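Bartonella effector protein (Bep) substrate of VirB T4SS (Bartonella clarridgeiae, PDB 4YK2) is probably a host-targeted effector of the VirB type IV secretion system; its BID domain, a four-helix bundle topped with a hook, probably serves in its secretion. Local coordinates at residues L59-S73 with V110-M124. Sequence-based numbering, arbitrary orientation.
Sequences LSQIHENPSFTKIIS and VEAIHKYADAVENSM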
# COMPACT_ATOMS: atom_id res chain seq x y z
N LEU A 59 -4.82 2.29 -5.21
CA LEU A 59 -5.60 1.79 -4.08
C LEU A 59 -7.09 1.73 -4.41
O LEU A 59 -7.78 0.76 -4.08
CB LEU A 59 -5.38 2.68 -2.84
CG LEU A 59 -3.93 2.61 -2.37
CD1 LEU A 59 -3.59 3.68 -1.33
CD2 LEU A 59 -3.63 1.20 -1.83
N SER A 60 -7.60 2.75 -5.09
CA SER A 60 -9.01 2.77 -5.46
C SER A 60 -9.30 1.73 -6.55
O SER A 60 -10.40 1.15 -6.61
CB SER A 60 -9.42 4.17 -5.92
OG SER A 60 -9.57 5.04 -4.80
N GLN A 61 -8.31 1.48 -7.40
CA GLN A 61 -8.41 0.46 -8.44
C GLN A 61 -8.51 -0.92 -7.81
O GLN A 61 -9.33 -1.76 -8.20
CB GLN A 61 -7.18 0.54 -9.37
CG GLN A 61 -7.11 -0.55 -10.45
CD GLN A 61 -5.88 -0.38 -11.34
OE1 GLN A 61 -5.19 0.63 -11.25
NE2 GLN A 61 -5.61 -1.35 -12.20
N ILE A 62 -7.66 -1.16 -6.82
CA ILE A 62 -7.65 -2.41 -6.07
C ILE A 62 -8.95 -2.52 -5.30
O ILE A 62 -9.58 -3.59 -5.26
CB ILE A 62 -6.43 -2.50 -5.14
CG1 ILE A 62 -5.17 -2.79 -5.96
CG2 ILE A 62 -6.62 -3.60 -4.10
CD1 ILE A 62 -3.88 -2.61 -5.19
N HIS A 63 -9.38 -1.43 -4.69
CA HIS A 63 -10.63 -1.45 -3.93
C HIS A 63 -11.79 -1.91 -4.81
O HIS A 63 -12.63 -2.71 -4.39
CB HIS A 63 -10.94 -0.07 -3.35
CG HIS A 63 -12.15 -0.07 -2.46
ND1 HIS A 63 -13.42 0.15 -2.93
CD2 HIS A 63 -12.27 -0.28 -1.12
CE1 HIS A 63 -14.28 0.09 -1.92
NE2 HIS A 63 -13.60 -0.17 -0.82
N GLU A 64 -11.82 -1.41 -6.04
CA GLU A 64 -12.87 -1.75 -7.00
C GLU A 64 -12.72 -3.17 -7.52
O GLU A 64 -13.70 -3.89 -7.70
CB GLU A 64 -12.82 -0.75 -8.16
CG GLU A 64 -13.31 -1.31 -9.49
CD GLU A 64 -14.81 -1.27 -9.62
OE1 GLU A 64 -15.48 -0.82 -8.67
OE2 GLU A 64 -15.31 -1.70 -10.69
N ASN A 65 -11.49 -3.57 -7.78
CA ASN A 65 -11.22 -4.92 -8.25
C ASN A 65 -9.92 -5.43 -7.66
O ASN A 65 -8.86 -5.19 -8.22
CB ASN A 65 -11.17 -4.96 -9.78
CG ASN A 65 -11.10 -6.38 -10.31
OD1 ASN A 65 -11.08 -7.34 -9.54
ND2 ASN A 65 -11.07 -6.52 -11.63
N PRO A 66 -10.00 -6.15 -6.53
CA PRO A 66 -8.78 -6.59 -5.85
C PRO A 66 -7.94 -7.58 -6.64
O PRO A 66 -6.79 -7.84 -6.27
CB PRO A 66 -9.32 -7.24 -4.56
CG PRO A 66 -10.63 -6.59 -4.35
CD PRO A 66 -11.20 -6.43 -5.73
N SER A 67 -8.47 -8.12 -7.74
CA SER A 67 -7.65 -8.98 -8.58
C SER A 67 -6.49 -8.21 -9.25
O SER A 67 -5.56 -8.82 -9.77
CB SER A 67 -8.50 -9.70 -9.63
OG SER A 67 -8.95 -8.81 -10.64
N PHE A 68 -6.53 -6.87 -9.24
CA PHE A 68 -5.42 -6.07 -9.79
C PHE A 68 -4.20 -6.01 -8.86
O PHE A 68 -3.14 -5.51 -9.26
CB PHE A 68 -5.87 -4.63 -10.10
CG PHE A 68 -6.62 -4.47 -11.40
CD1 PHE A 68 -6.01 -4.76 -12.61
CD2 PHE A 68 -7.93 -4.01 -11.40
CE1 PHE A 68 -6.70 -4.62 -13.81
CE2 PHE A 68 -8.62 -3.86 -12.60
CZ PHE A 68 -8.00 -4.16 -13.80
N THR A 69 -4.34 -6.51 -7.64
CA THR A 69 -3.30 -6.42 -6.62
C THR A 69 -1.98 -7.07 -7.05
O THR A 69 -0.90 -6.53 -6.79
CB THR A 69 -3.77 -7.06 -5.29
OG1 THR A 69 -4.90 -6.33 -4.80
CG2 THR A 69 -2.66 -7.02 -4.24
N LYS A 70 -2.07 -8.21 -7.73
CA LYS A 70 -0.86 -8.90 -8.13
C LYS A 70 -0.01 -8.06 -9.10
O LYS A 70 1.21 -7.95 -8.95
CB LYS A 70 -1.21 -10.25 -8.76
CG LYS A 70 0.02 -11.11 -9.10
CD LYS A 70 -0.35 -12.38 -9.85
CE LYS A 70 0.85 -13.29 -10.00
NZ LYS A 70 0.45 -14.67 -10.40
N ILE A 71 -0.67 -7.45 -10.08
CA ILE A 71 0.01 -6.65 -11.11
C ILE A 71 0.65 -5.40 -10.51
O ILE A 71 1.82 -5.09 -10.74
CB ILE A 71 -0.97 -6.27 -12.24
CG1 ILE A 71 -1.23 -7.48 -13.14
CG2 ILE A 71 -0.41 -5.11 -13.07
CD1 ILE A 71 -2.46 -7.34 -14.03
N ILE A 72 -0.14 -4.68 -9.73
CA ILE A 72 0.34 -3.48 -9.05
C ILE A 72 1.50 -3.79 -8.09
O ILE A 72 2.50 -3.07 -8.08
CB ILE A 72 -0.83 -2.79 -8.35
CG1 ILE A 72 -1.74 -2.16 -9.43
CG2 ILE A 72 -0.33 -1.74 -7.37
CD1 ILE A 72 -3.14 -1.78 -8.94
N SER A 73 1.39 -4.88 -7.33
CA SER A 73 2.42 -5.28 -6.36
C SER A 73 3.74 -5.65 -7.01
O SER A 73 4.80 -5.31 -6.49
CB SER A 73 1.93 -6.47 -5.52
OG SER A 73 0.84 -6.06 -4.72
N VAL A 110 4.42 -3.15 0.08
CA VAL A 110 3.77 -4.22 -0.67
C VAL A 110 2.90 -5.11 0.25
O VAL A 110 1.76 -5.46 -0.09
CB VAL A 110 4.83 -5.05 -1.44
CG1 VAL A 110 4.23 -6.30 -2.06
CG2 VAL A 110 5.53 -4.16 -2.51
N GLU A 111 3.42 -5.47 1.41
CA GLU A 111 2.66 -6.33 2.33
C GLU A 111 1.39 -5.64 2.80
O GLU A 111 0.35 -6.28 2.92
CB GLU A 111 3.50 -6.73 3.54
CG GLU A 111 4.59 -7.71 3.22
CD GLU A 111 5.23 -8.29 4.47
OE1 GLU A 111 4.53 -8.43 5.50
OE2 GLU A 111 6.44 -8.60 4.42
N ALA A 112 1.47 -4.34 3.06
CA ALA A 112 0.31 -3.62 3.55
C ALA A 112 -0.76 -3.53 2.47
O ALA A 112 -1.95 -3.60 2.76
CB ALA A 112 0.70 -2.24 4.03
N ILE A 113 -0.33 -3.41 1.22
CA ILE A 113 -1.27 -3.39 0.10
C ILE A 113 -1.94 -4.75 -0.07
O ILE A 113 -3.14 -4.83 -0.33
CB ILE A 113 -0.56 -2.93 -1.20
CG1 ILE A 113 -0.23 -1.44 -1.10
CG2 ILE A 113 -1.43 -3.20 -2.43
CD1 ILE A 113 0.71 -0.96 -2.22
N HIS A 114 -1.19 -5.83 0.12
CA HIS A 114 -1.78 -7.18 0.06
C HIS A 114 -2.80 -7.37 1.19
O HIS A 114 -3.87 -7.94 0.97
CB HIS A 114 -0.70 -8.27 0.14
CG HIS A 114 -0.08 -8.61 -1.18
ND1 HIS A 114 -0.73 -9.34 -2.15
CD2 HIS A 114 1.16 -8.34 -1.68
CE1 HIS A 114 0.06 -9.48 -3.20
NE2 HIS A 114 1.22 -8.89 -2.93
N LYS A 115 -2.47 -6.90 2.39
CA LYS A 115 -3.41 -6.98 3.52
C LYS A 115 -4.67 -6.16 3.28
O LYS A 115 -5.78 -6.61 3.57
CB LYS A 115 -2.74 -6.53 4.82
CG LYS A 115 -1.72 -7.52 5.35
CD LYS A 115 -1.16 -7.07 6.68
CE LYS A 115 -0.05 -8.01 7.13
NZ LYS A 115 0.81 -7.41 8.19
N TYR A 116 -4.50 -4.95 2.74
CA TYR A 116 -5.62 -4.10 2.36
C TYR A 116 -6.52 -4.82 1.35
O TYR A 116 -7.74 -4.90 1.54
CB TYR A 116 -5.09 -2.78 1.77
CG TYR A 116 -6.14 -1.90 1.15
CD1 TYR A 116 -6.92 -1.05 1.93
CD2 TYR A 116 -6.34 -1.89 -0.23
CE1 TYR A 116 -7.87 -0.25 1.36
CE2 TYR A 116 -7.29 -1.09 -0.81
CZ TYR A 116 -8.05 -0.26 -0.01
OH TYR A 116 -9.00 0.54 -0.59
N ALA A 117 -5.92 -5.37 0.31
CA ALA A 117 -6.66 -6.11 -0.72
C ALA A 117 -7.41 -7.31 -0.15
O ALA A 117 -8.54 -7.57 -0.53
CB ALA A 117 -5.73 -6.57 -1.81
N ASP A 118 -6.76 -8.05 0.75
CA ASP A 118 -7.39 -9.20 1.40
C ASP A 118 -8.59 -8.78 2.22
O ASP A 118 -9.62 -9.46 2.24
CB ASP A 118 -6.40 -9.94 2.30
CG ASP A 118 -5.37 -10.75 1.52
OD1 ASP A 118 -5.53 -10.89 0.29
OD2 ASP A 118 -4.42 -11.26 2.15
N ALA A 119 -8.46 -7.65 2.93
CA ALA A 119 -9.53 -7.17 3.79
C ALA A 119 -10.70 -6.69 2.95
O ALA A 119 -11.86 -6.95 3.28
CB ALA A 119 -9.03 -6.06 4.69
N VAL A 120 -10.41 -6.01 1.84
CA VAL A 120 -11.44 -5.58 0.92
C VAL A 120 -12.14 -6.80 0.31
O VAL A 120 -13.37 -6.87 0.25
CB VAL A 120 -10.87 -4.67 -0.18
CG1 VAL A 120 -11.94 -4.37 -1.23
CG2 VAL A 120 -10.33 -3.37 0.41
N GLU A 121 -11.34 -7.75 -0.16
CA GLU A 121 -11.85 -8.97 -0.78
C GLU A 121 -12.74 -9.75 0.19
O GLU A 121 -13.73 -10.35 -0.21
CB GLU A 121 -10.69 -9.85 -1.24
CG GLU A 121 -11.11 -11.12 -1.95
CD GLU A 121 -11.16 -10.96 -3.45
OE1 GLU A 121 -12.26 -11.05 -4.03
OE2 GLU A 121 -10.09 -10.76 -4.06
N ASN A 122 -12.38 -9.72 1.47
CA ASN A 122 -13.15 -10.45 2.47
C ASN A 122 -14.46 -9.74 2.78
O ASN A 122 -15.48 -10.38 3.04
CB ASN A 122 -12.34 -10.64 3.75
CG ASN A 122 -13.19 -11.18 4.90
OD1 ASN A 122 -13.44 -12.39 4.99
ND2 ASN A 122 -13.65 -10.29 5.77
N SER A 123 -14.44 -8.41 2.77
CA SER A 123 -15.63 -7.63 3.10
C SER A 123 -16.71 -7.80 2.04
O SER A 123 -17.89 -7.62 2.33
CB SER A 123 -15.28 -6.16 3.25
OG SER A 123 -14.93 -5.59 2.00
N MET A 124 -16.30 -8.14 0.82
CA MET A 124 -17.24 -8.33 -0.29
C MET A 124 -18.10 -9.57 -0.07
O MET A 124 -19.12 -9.75 -0.75
CB MET A 124 -16.49 -8.43 -1.63
CG MET A 124 -15.93 -7.10 -2.14
SD MET A 124 -14.91 -7.23 -3.64
CE MET A 124 -14.67 -5.49 -4.02
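Tyr116 slides its ring in beside helix 59-64, edge first: Ile62 CG2 and the carbonyl oxygen of Leu59 both lie near the ring plane at its rim, while Val120 CG2, one turn after Tyr116 on helix 106-123, covers one face, 3.8 Å above the plane and displaced toward the rim. The phenol oxygen then reaches the edge of the His63 imidazole, with Tyr116 OH 3.4 Å from His63 CD2; the two side chains cross at about a right angle. The other imidazole, that of His114, meets Thr69 CG2 and Ser73 OG obliquely. With chi1 at -62°, Thr69 holds OG1 beside its backbone N and CG2 anti to that N; CG2 thus faces the His114 ring while OG1 bonds back to Pro66 O at 2.8 Å. Ser73 OG turns back along its own helix, donating to Thr69 O from above the carbonyl plane, with Ser73 N approaching from the opposite face. These contacts belong to the helical bundle of the BID domain: helix 106-123 packs against a helical hairpin, and the axis of its 110-123 part runs 33° from that of helix 59-64 and nearly antiparallel, at 168°, to that of helix 69-73, while helix 21-49 touches it through Ala112 and Tyr116. Ile113 is a knob in the hole formed by Leu59, Ile62, Thr69 and Ser73, its CG2 3.7 Å from Ile62 CD1. At the hairpin bend Asn65 leaves the helix and makes an Asx turn, its OD1 taking both Ser67 N and Ser67 OG from one face. Pro66 follows, laying CG against Val120 CG1 at 4.0 Å and CB against Glu121 OE2. Ala117, with a short side chain, lets the bend come close, the two CA atoms of Pro66 and Ala117 being 5.6 Å apart.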